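Local coordinates for putative nucleoside-diphosphate-sugar epimerase (Staphylococcus aureus subsp. aureus, PDB 3E48), which is of uncertain function but probably binds NAD(P)(H) in a Rossmann-type domain and may act as a nucleoside-diphosphate-sugar epimerase, at residues 1-9 and 62-72; 162-171 and 247-258. All coordinates share one frame; numbering follows the deposited sequence.

Contact 1: 1-9 and 62-72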
loop_
_atom_site.group_PDB
_atom_site.type_symbol
_atom_site.label_atom_id
_atom_site.label_comp_id
_atom_site.label_asym_id
_atom_site.label_seq_id
_atom_site.Cartn_x
_atom_site.Cartn_y
_atom_site.Cartn_z
HETATM N N MSE B 1 21.278 7.973 23.094
HETATM C CA MSE B 1 20.261 7.537 22.094
HETATM C C MSE B 1 20.817 6.359 21.301
HETATM O O MSE B 1 21.705 6.518 20.462
HETATM C CB MSE B 1 19.925 8.699 21.156
HETATM C CG MSE B 1 18.601 8.558 20.418
HETATM SE SE MSE B 1 18.673 7.382 18.887
HETATM C CE MSE B 1 19.274 8.680 17.583
ATOM N N ASN B 2 20.287 5.173 21.577
ATOM C CA ASN B 2 20.740 3.968 20.906
ATOM C C ASN B 2 20.072 3.760 19.562
ATOM O O ASN B 2 18.847 3.666 19.465
ATOM C CB ASN B 2 20.511 2.765 21.817
ATOM C CG ASN B 2 21.271 2.894 23.122
ATOM O OD1 ASN B 2 22.496 3.037 23.123
ATOM N ND2 ASN B 2 20.551 2.862 24.234
ATOM N N ILE B 3 20.907 3.685 18.530
ATOM C CA ILE B 3 20.462 3.507 17.155
ATOM C C ILE B 3 20.761 2.096 16.678
ATOM O O ILE B 3 21.840 1.559 16.927
ATOM C CB ILE B 3 21.191 4.479 16.208
ATOM C CG1 ILE B 3 21.064 5.911 16.720
ATOM C CG2 ILE B 3 20.611 4.366 14.806
ATOM C CD1 ILE B 3 21.945 6.894 15.976
HETATM N N MSE B 4 19.798 1.508 15.981
HETATM C CA MSE B 4 19.939 0.159 15.452
HETATM C C MSE B 4 19.640 0.147 13.955
HETATM O O MSE B 4 18.575 0.586 13.530
HETATM C CB MSE B 4 18.970 -0.778 16.178
HETATM C CG MSE B 4 18.527 -1.976 15.368
HETATM SE SE MSE B 4 19.910 -3.303 15.168
HETATM C CE MSE B 4 20.100 -3.751 17.028
ATOM N N LEU B 5 20.589 -0.340 13.162
ATOM C CA LEU B 5 20.413 -0.443 11.716
ATOM C C LEU B 5 20.242 -1.921 11.373
ATOM O O LEU B 5 21.149 -2.719 11.621
ATOM C CB LEU B 5 21.644 0.097 10.980
ATOM C CG LEU B 5 21.629 -0.112 9.452
ATOM C CD1 LEU B 5 20.498 0.705 8.836
ATOM C CD2 LEU B 5 22.971 0.306 8.848
ATOM N N THR B 6 19.091 -2.301 10.824
ATOM C CA THR B 6 18.890 -3.705 10.463
ATOM C C THR B 6 19.349 -3.943 9.027
ATOM O O THR B 6 19.335 -3.023 8.209
ATOM C CB THR B 6 17.400 -4.145 10.597
ATOM O OG1 THR B 6 16.606 -3.468 9.614
ATOM C CG2 THR B 6 16.866 -3.822 11.992
ATOM N N GLY B 7 19.759 -5.175 8.729
ATOM C CA GLY B 7 20.223 -5.511 7.391
ATOM C C GLY B 7 21.487 -4.757 7.018
ATOM O O GLY B 7 21.736 -4.474 5.847
ATOM N N ALA B 8 22.298 -4.462 8.028
ATOM C CA ALA B 8 23.537 -3.708 7.863
ATOM C C ALA B 8 24.597 -4.285 6.926
ATOM O O ALA B 8 25.434 -3.540 6.416
ATOM C CB ALA B 8 24.153 -3.455 9.233
ATOM N N THR B 9 24.579 -5.597 6.701
ATOM C CA THR B 9 25.577 -6.210 5.829
ATOM C C THR B 9 25.151 -6.261 4.362
ATOM O O THR B 9 25.903 -6.723 3.504
ATOM C CB THR B 9 25.963 -7.638 6.311
ATOM O OG1 THR B 9 24.786 -8.428 6.494
ATOM C CG2 THR B 9 26.731 -7.564 7.634
ATOM N N ALA B 62 16.259 -8.229 19.652
ATOM C CA ALA B 62 17.210 -7.299 19.057
ATOM C C ALA B 62 16.899 -5.835 19.350
ATOM O O ALA B 62 17.809 -5.009 19.410
ATOM C CB ALA B 62 17.270 -7.518 17.546
ATOM N N PHE B 63 15.621 -5.518 19.530
ATOM C CA PHE B 63 15.194 -4.142 19.780
ATOM C C PHE B 63 15.244 -3.713 21.246
ATOM O O PHE B 63 15.052 -2.536 21.549
ATOM C CB PHE B 63 13.769 -3.921 19.243
ATOM C CG PHE B 63 13.669 -3.855 17.731
ATOM C CD1 PHE B 63 14.770 -4.103 16.910
ATOM C CD2 PHE B 63 12.453 -3.539 17.130
ATOM C CE1 PHE B 63 14.653 -4.039 15.512
ATOM C CE2 PHE B 63 12.331 -3.475 15.744
ATOM C CZ PHE B 63 13.433 -3.724 14.933
ATOM N N LYS B 64 15.479 -4.653 22.157
ATOM C CA LYS B 64 15.556 -4.298 23.575
ATOM C C LYS B 64 16.650 -3.252 23.786
ATOM O O LYS B 64 17.780 -3.420 23.327
ATOM C CB LYS B 64 15.855 -5.534 24.432
ATOM C CG LYS B 64 14.691 -6.501 24.526
ATOM C CD LYS B 64 15.042 -7.720 25.368
ATOM C CE LYS B 64 13.828 -8.611 25.560
ATOM N NZ LYS B 64 14.148 -9.834 26.351
ATOM N N GLY B 65 16.307 -2.163 24.464
ATOM C CA GLY B 65 17.287 -1.123 24.717
ATOM C C GLY B 65 17.545 -0.146 23.576
ATOM O O GLY B 65 18.334 0.782 23.733
HETATM N N MSE B 66 16.900 -0.341 22.429
HETATM C CA MSE B 66 17.102 0.565 21.298
HETATM C C MSE B 66 16.095 1.711 21.310
HETATM O O MSE B 66 14.966 1.552 21.769
HETATM C CB MSE B 66 16.989 -0.206 19.980
HETATM C CG MSE B 66 17.971 -1.350 19.843
HETATM SE SE MSE B 66 19.809 -0.707 19.742
HETATM C CE MSE B 66 20.270 -1.026 21.516
ATOM N N ASP B 67 16.508 2.855 20.776
ATOM C CA ASP B 67 15.656 4.035 20.742
ATOM C C ASP B 67 15.187 4.374 19.340
ATOM O O ASP B 67 14.059 4.830 19.141
ATOM C CB ASP B 67 16.416 5.214 21.343
ATOM C CG ASP B 67 16.714 5.008 22.811
ATOM O OD1 ASP B 67 17.902 5.033 23.204
ATOM O OD2 ASP B 67 15.741 4.814 23.570
ATOM N N THR B 68 16.065 4.151 18.373
ATOM C CA THR B 68 15.761 4.431 16.984
ATOM C C THR B 68 16.202 3.252 16.141
ATOM O O THR B 68 17.349 2.806 16.231
ATOM C CB THR B 68 16.498 5.696 16.511
ATOM O OG1 THR B 68 16.082 6.807 17.313
ATOM C CG2 THR B 68 16.186 5.990 15.054
ATOM N N VAL B 69 15.272 2.739 15.344
ATOM C CA VAL B 69 15.540 1.623 14.456
ATOM C C VAL B 69 15.462 2.115 13.016
ATOM O O VAL B 69 14.482 2.749 12.615
ATOM C CB VAL B 69 14.506 0.482 14.649
ATOM C CG1 VAL B 69 14.666 -0.572 13.555
ATOM C CG2 VAL B 69 14.692 -0.157 16.022
ATOM N N VAL B 70 16.524 1.848 12.262
ATOM C CA VAL B 70 16.597 2.207 10.849
ATOM C C VAL B 70 16.420 0.847 10.189
ATOM O O VAL B 70 17.289 -0.020 10.290
ATOM C CB VAL B 70 17.968 2.814 10.493
ATOM C CG1 VAL B 70 17.979 3.256 9.035
ATOM C CG2 VAL B 70 18.260 3.997 11.409
ATOM N N PHE B 71 15.271 0.668 9.541
ATOM C CA PHE B 71 14.896 -0.596 8.915
ATOM C C PHE B 71 15.087 -0.650 7.411
ATOM O O PHE B 71 14.550 0.180 6.681
ATOM C CB PHE B 71 13.427 -0.890 9.227
ATOM C CG PHE B 71 12.974 -2.263 8.825
ATOM C CD1 PHE B 71 13.257 -3.358 9.634
ATOM C CD2 PHE B 71 12.271 -2.466 7.639
ATOM C CE1 PHE B 71 12.849 -4.641 9.273
ATOM C CE2 PHE B 71 11.855 -3.750 7.264
ATOM C CZ PHE B 71 12.146 -4.840 8.087
ATOM N N ILE B 72 15.853 -1.637 6.958
ATOM C CA ILE B 72 16.086 -1.848 5.536
ATOM C C ILE B 72 15.333 -3.120 5.163
ATOM O O ILE B 72 15.667 -4.206 5.635
ATOM C CB ILE B 72 17.584 -2.043 5.233
ATOM C CG1 ILE B 72 18.347 -0.778 5.630
ATOM C CG2 ILE B 72 17.787 -2.361 3.750
ATOM C CD1 ILE B 72 19.844 -0.878 5.437
#
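Strands 3-6 and 68-71 run side by side, in parallel, in the sheet of the Rossmann-type domain. Strand 3-6 leads into the glycine-rich loop that begins at G7 and, as in relatives, probably holds the dinucleotide. The backbone bonds M4 N to T68 O, V70 N to M4 O and T6 N to V70 O join the strands. The V70 N to M4 O bond is 2.7 Å long and nearly straight at 175°. At the start, N2 O takes two donors, D67 N at 2.8 Å and T68 N. D67 OD1 accepts N2 N at 2.9 Å with its anti lone pair. M1, M4 and M66 are selenomethionines; M1 SE lies 3.1 Å from T68 OG1. On one face, L5 CD1 packs 3.6 Å from V70 CG1. On the other, M4 CB lies against M66 SE. M4 has CG anti to its backbone N (chi1 153°), and its next two torsions fold the chain, bringing CE to 3.5 Å from A62 O. T6 OG1 accepts only a weak bond from I72 N; its main partner is the Y53 hydroxyl. The pair is thus gripped mutually by N2 and D67 at its start, joined by backbone bonds, and packed by apolar side chains on both faces.

Contact 2: 162-171 and 247-258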
loop_
_atom_site.group_PDB
_atom_site.type_symbol
_atom_site.label_atom_id
_atom_site.label_comp_id
_atom_site.label_asym_id
_atom_site.label_seq_id
_atom_site.Cartn_x
_atom_site.Cartn_y
_atom_site.Cartn_z
ATOM N N TYR B 162 15.699 -2.775 -21.518
ATOM C CA TYR B 162 14.678 -2.532 -20.501
ATOM C C TYR B 162 13.340 -2.170 -21.149
ATOM O O TYR B 162 13.255 -1.228 -21.931
ATOM C CB TYR B 162 15.099 -1.392 -19.567
ATOM C CG TYR B 162 16.322 -1.663 -18.715
ATOM C CD1 TYR B 162 16.477 -2.870 -18.032
ATOM C CD2 TYR B 162 17.286 -0.674 -18.526
ATOM C CE1 TYR B 162 17.562 -3.079 -17.174
ATOM C CE2 TYR B 162 18.366 -0.872 -17.674
ATOM C CZ TYR B 162 18.500 -2.069 -17.000
ATOM O OH TYR B 162 19.559 -2.238 -16.135
ATOM N N PRO B 163 12.277 -2.926 -20.834
ATOM C CA PRO B 163 10.947 -2.663 -21.398
ATOM C C PRO B 163 10.289 -1.501 -20.669
ATOM O O PRO B 163 9.276 -1.671 -19.987
ATOM C CB PRO B 163 10.216 -3.977 -21.166
ATOM C CG PRO B 163 10.786 -4.427 -19.850
ATOM C CD PRO B 163 12.271 -4.156 -20.024
ATOM N N ALA B 164 10.875 -0.317 -20.817
ATOM C CA ALA B 164 10.372 0.875 -20.148
ATOM C C ALA B 164 9.743 1.879 -21.102
ATOM O O ALA B 164 9.476 3.017 -20.721
ATOM C CB ALA B 164 11.504 1.542 -19.369
ATOM N N GLY B 165 9.505 1.461 -22.342
ATOM C CA GLY B 165 8.909 2.361 -23.312
ATOM C C GLY B 165 9.669 3.671 -23.428
ATOM O O GLY B 165 10.897 3.683 -23.462
ATOM N N ASP B 166 8.940 4.780 -23.490
ATOM C CA ASP B 166 9.563 6.091 -23.606
ATOM C C ASP B 166 9.562 6.793 -22.247
ATOM O O ASP B 166 9.702 8.015 -22.161
ATOM C CB ASP B 166 8.812 6.936 -24.641
ATOM C CG ASP B 166 8.718 6.249 -25.994
ATOM O OD1 ASP B 166 9.766 5.814 -26.518
ATOM O OD2 ASP B 166 7.596 6.145 -26.538
ATOM N N GLY B 167 9.414 6.005 -21.188
ATOM C CA GLY B 167 9.384 6.562 -19.848
ATOM C C GLY B 167 10.732 7.014 -19.318
ATOM O O GLY B 167 11.787 6.593 -19.800
ATOM N N ARG B 168 10.691 7.897 -18.326
ATOM C CA ARG B 168 11.894 8.412 -17.691
ATOM C C ARG B 168 11.955 7.803 -16.294
ATOM O O ARG B 168 10.965 7.824 -15.560
ATOM C CB ARG B 168 11.832 9.939 -17.602
ATOM C CG ARG B 168 11.761 10.633 -18.957
ATOM C CD ARG B 168 11.494 12.122 -18.797
ATOM N NE ARG B 168 12.573 12.797 -18.083
ATOM C CZ ARG B 168 13.803 12.950 -18.562
ATOM N NH1 ARG B 168 14.117 12.479 -19.762
ATOM N NH2 ARG B 168 14.722 13.577 -17.839
ATOM N N ILE B 169 13.109 7.252 -15.937
ATOM C CA ILE B 169 13.284 6.627 -14.630
ATOM C C ILE B 169 14.303 7.384 -13.799
ATOM O O ILE B 169 15.400 7.693 -14.275
ATOM C CB ILE B 169 13.762 5.157 -14.766
ATOM C CG1 ILE B 169 12.669 4.297 -15.409
ATOM C CG2 ILE B 169 14.105 4.582 -13.397
ATOM C CD1 ILE B 169 13.122 2.925 -15.833
ATOM N N ASN B 170 13.953 7.685 -12.556
ATOM C CA ASN B 170 14.891 8.400 -11.712
ATOM C C ASN B 170 15.830 7.415 -11.027
ATOM O O ASN B 170 15.401 6.414 -10.447
ATOM C CB ASN B 170 14.163 9.263 -10.686
ATOM C CG ASN B 170 15.099 10.216 -9.978
ATOM O OD1 ASN B 170 15.758 9.846 -9.013
ATOM N ND2 ASN B 170 15.179 11.448 -10.472
ATOM N N TYR B 171 17.122 7.720 -11.128
ATOM C CA TYR B 171 18.202 6.902 -10.583
ATOM C C TYR B 171 19.025 7.649 -9.548
ATOM O O TYR B 171 19.147 8.869 -9.609
ATOM C CB TYR B 171 19.168 6.500 -11.694
ATOM C CG TYR B 171 18.706 5.390 -12.597
ATOM C CD1 TYR B 171 19.009 4.062 -12.301
ATOM C CD2 TYR B 171 18.018 5.666 -13.778
ATOM C CE1 TYR B 171 18.649 3.034 -13.159
ATOM C CE2 TYR B 171 17.646 4.644 -14.646
ATOM C CZ TYR B 171 17.969 3.329 -14.329
ATOM O OH TYR B 171 17.616 2.309 -15.182
ATOM N N TYR B 247 10.313 -2.142 -14.699
ATOM C CA TYR B 247 10.495 -1.289 -15.866
ATOM C C TYR B 247 9.154 -0.949 -16.507
ATOM O O TYR B 247 9.008 0.096 -17.138
ATOM C CB TYR B 247 11.451 -1.961 -16.854
ATOM C CG TYR B 247 12.841 -2.019 -16.259
ATOM C CD1 TYR B 247 13.589 -0.854 -16.090
ATOM C CD2 TYR B 247 13.358 -3.209 -15.747
ATOM C CE1 TYR B 247 14.808 -0.867 -15.415
ATOM C CE2 TYR B 247 14.577 -3.235 -15.067
ATOM C CZ TYR B 247 15.295 -2.057 -14.903
ATOM O OH TYR B 247 16.475 -2.064 -14.204
ATOM N N HIS B 248 8.168 -1.823 -16.327
ATOM C CA HIS B 248 6.843 -1.566 -16.870
ATOM C C HIS B 248 6.272 -0.343 -16.147
ATOM O O HIS B 248 5.598 0.496 -16.747
ATOM C CB HIS B 248 5.945 -2.787 -16.668
ATOM C CG HIS B 248 4.580 -2.638 -17.269
ATOM N ND1 HIS B 248 4.381 -2.235 -18.571
ATOM C CD2 HIS B 248 3.349 -2.852 -16.746
ATOM C CE1 HIS B 248 3.084 -2.207 -18.827
ATOM N NE2 HIS B 248 2.437 -2.576 -17.737
ATOM N N ALA B 249 6.554 -0.237 -14.852
ATOM C CA ALA B 249 6.084 0.912 -14.085
ATOM C C ALA B 249 6.754 2.156 -14.670
ATOM O O ALA B 249 6.171 3.238 -14.692
ATOM C CB ALA B 249 6.446 0.751 -12.608
ATOM N N GLY B 250 7.987 1.993 -15.144
ATOM C CA GLY B 250 8.699 3.109 -15.738
ATOM C C GLY B 250 8.060 3.517 -17.056
ATOM O O GLY B 250 8.026 4.699 -17.407
ATOM N N ALA B 251 7.553 2.530 -17.789
ATOM C CA ALA B 251 6.907 2.785 -19.072
ATOM C C ALA B 251 5.663 3.638 -18.869
ATOM O O ALA B 251 5.258 4.389 -19.757
ATOM C CB ALA B 251 6.529 1.463 -19.740
ATOM N N ARG B 252 5.063 3.520 -17.690
ATOM C CA ARG B 252 3.859 4.275 -17.364
ATOM C C ARG B 252 4.167 5.644 -16.767
ATOM O O ARG B 252 3.257 6.374 -16.378
ATOM C CB ARG B 252 2.996 3.474 -16.397
ATOM C CG ARG B 252 2.540 2.146 -16.959
ATOM C CD ARG B 252 1.565 1.477 -16.018
ATOM N NE ARG B 252 1.119 0.185 -16.526
ATOM C CZ ARG B 252 0.262 -0.609 -15.889
ATOM N NH1 ARG B 252 -0.239 -0.238 -14.720
ATOM N NH2 ARG B 252 -0.089 -1.771 -16.423
ATOM N N GLY B 253 5.452 5.980 -16.689
ATOM C CA GLY B 253 5.857 7.265 -16.153
ATOM C C GLY B 253 5.763 7.389 -14.644
ATOM O O GLY B 253 5.808 8.498 -14.111
ATOM N N LEU B 254 5.650 6.258 -13.954
ATOM C CA LEU B 254 5.533 6.260 -12.498
ATOM C C LEU B 254 6.867 6.299 -11.754
ATOM O O LEU B 254 6.890 6.379 -10.524
ATOM C CB LEU B 254 4.736 5.034 -12.037
ATOM C CG LEU B 254 3.290 4.935 -12.540
ATOM C CD1 LEU B 254 2.724 3.561 -12.230
ATOM C CD2 LEU B 254 2.456 6.034 -11.893
ATOM N N LEU B 255 7.973 6.235 -12.491
ATOM C CA LEU B 255 9.295 6.259 -11.871
ATOM C C LEU B 255 10.049 7.570 -12.094
ATOM O O LEU B 255 11.217 7.693 -11.716
ATOM C CB LEU B 255 10.138 5.080 -12.375
ATOM C CG LEU B 255 9.521 3.688 -12.178
ATOM C CD1 LEU B 255 10.528 2.604 -12.542
ATOM C CD2 LEU B 255 9.079 3.532 -10.729
ATOM N N ASP B 256 9.387 8.549 -12.705
ATOM C CA ASP B 256 10.012 9.848 -12.938
ATOM C C ASP B 256 9.605 10.728 -11.764
ATOM O O ASP B 256 8.780 11.633 -11.892
ATOM C CB ASP B 256 9.536 10.447 -14.270
ATOM C CG ASP B 256 10.179 11.796 -14.577
ATOM O OD1 ASP B 256 11.198 12.149 -13.945
ATOM O OD2 ASP B 256 9.665 12.505 -15.466
ATOM N N GLN B 257 10.190 10.429 -10.607
ATOM C CA GLN B 257 9.900 11.149 -9.375
ATOM C C GLN B 257 11.126 11.879 -8.865
ATOM O O GLN B 257 12.204 11.292 -8.743
ATOM C CB GLN B 257 9.449 10.173 -8.295
ATOM C CG GLN B 257 8.256 9.320 -8.669
ATOM C CD GLN B 257 7.920 8.358 -7.556
ATOM O OE1 GLN B 257 7.764 8.766 -6.403
ATOM N NE2 GLN B 257 7.799 7.078 -7.888
ATOM N N GLU B 258 10.956 13.156 -8.550
ATOM C CA GLU B 258 12.062 13.955 -8.043
ATOM C C GLU B 258 11.656 14.794 -6.842
ATOM O O GLU B 258 10.478 15.080 -6.634
ATOM C CB GLU B 258 12.588 14.881 -9.137
ATOM C CG GLU B 258 12.992 14.173 -10.411
ATOM C CD GLU B 258 13.762 15.075 -11.346
ATOM O OE1 GLU B 258 14.941 15.362 -11.057
ATOM O OE2 GLU B 258 13.185 15.503 -12.364
HETATM O O HOH W 1 18.480 -0.372 -14.233
HETATM O O HOH W 2 6.536 -1.989 -20.753
HETATM O O HOH W 3 6.062 4.524 -22.431
HETATM O O HOH W 4 16.097 14.083 -8.924
#
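The rings of Y162 and Y247 form an offset stack. Their planes are 13° apart and their centroids 4.0 Å apart. The overlap is shifted toward the hydroxyl end of Y247, whose OH lies over the Y162 ring face, 3.3 Å from Y162 CE1. Y162 CB also sits over the Y247 ring in a CH-pi contact. I169 comes in at about a right angle to Y247 and puts CD1 at the ring edge, 3.8 Å from Y247 CD1. One water joins the hydroxyls of Y247, Y171 and Y162, the last by a weak bond. It lies in the planes of the Y247 and Y171 rings.

Here helix 239-251 and the segment after it pack against strand 168-172 and the loop leading into it. A Schellman motif with G253 in a positive-phi conformation closes the end of the helix. G250 and G167 let the backbones come close: G167 CA makes a CH...O contact of 3.4 Å with G250 O. A second such contact, 3.1 Å, runs from A251 CA to the carbonyl O of A164, the first residue of the type II' turn A164-G167.

Beyond the helix, I169 CG1 runs alongside L255, 4.0 Å from its CD1. The direct hydrogen bond between the segments runs from N170 N to L255 O, 2.9 Å, with the donor tilted from the carbonyl plane. N170 has CG anti to its own N (chi1 -169°), which lays the amide beside E258 CG. Its OD1 is bonded to G199 N. Its ND2 bonds to S201 OG, and a water links it to E258 OE1. D256 OD2 lies at the edge of the R168 guanidinium in a long salt bridge, NE to OD2 3.9 Å, with the two groups' planes 75° apart. R168 also pairs with E206, and D256 OD1 bonds to S201.

Overall arrangement
Contacts 1 and 2 reach the same mixed sheet but lie on opposite sides of the chain's centre. Their centres are about 33 Å apart, and they do not touch. Both segments of contact 1 precede those of contact 2 in sequence. The strands of the sheet connect them: 68-71 pairs with 100-106, which pairs with 134-143, which pairs with 168-172. Contact 1 joins two neighbouring strands within the sheet, whereas contact 2 brings a later helix and its tail onto another strand. Contact 1 includes the start of the probable dinucleotide-binding loop, which begins at G7. Contact 2 is about 17 Å away from contact 1 between nearest atoms.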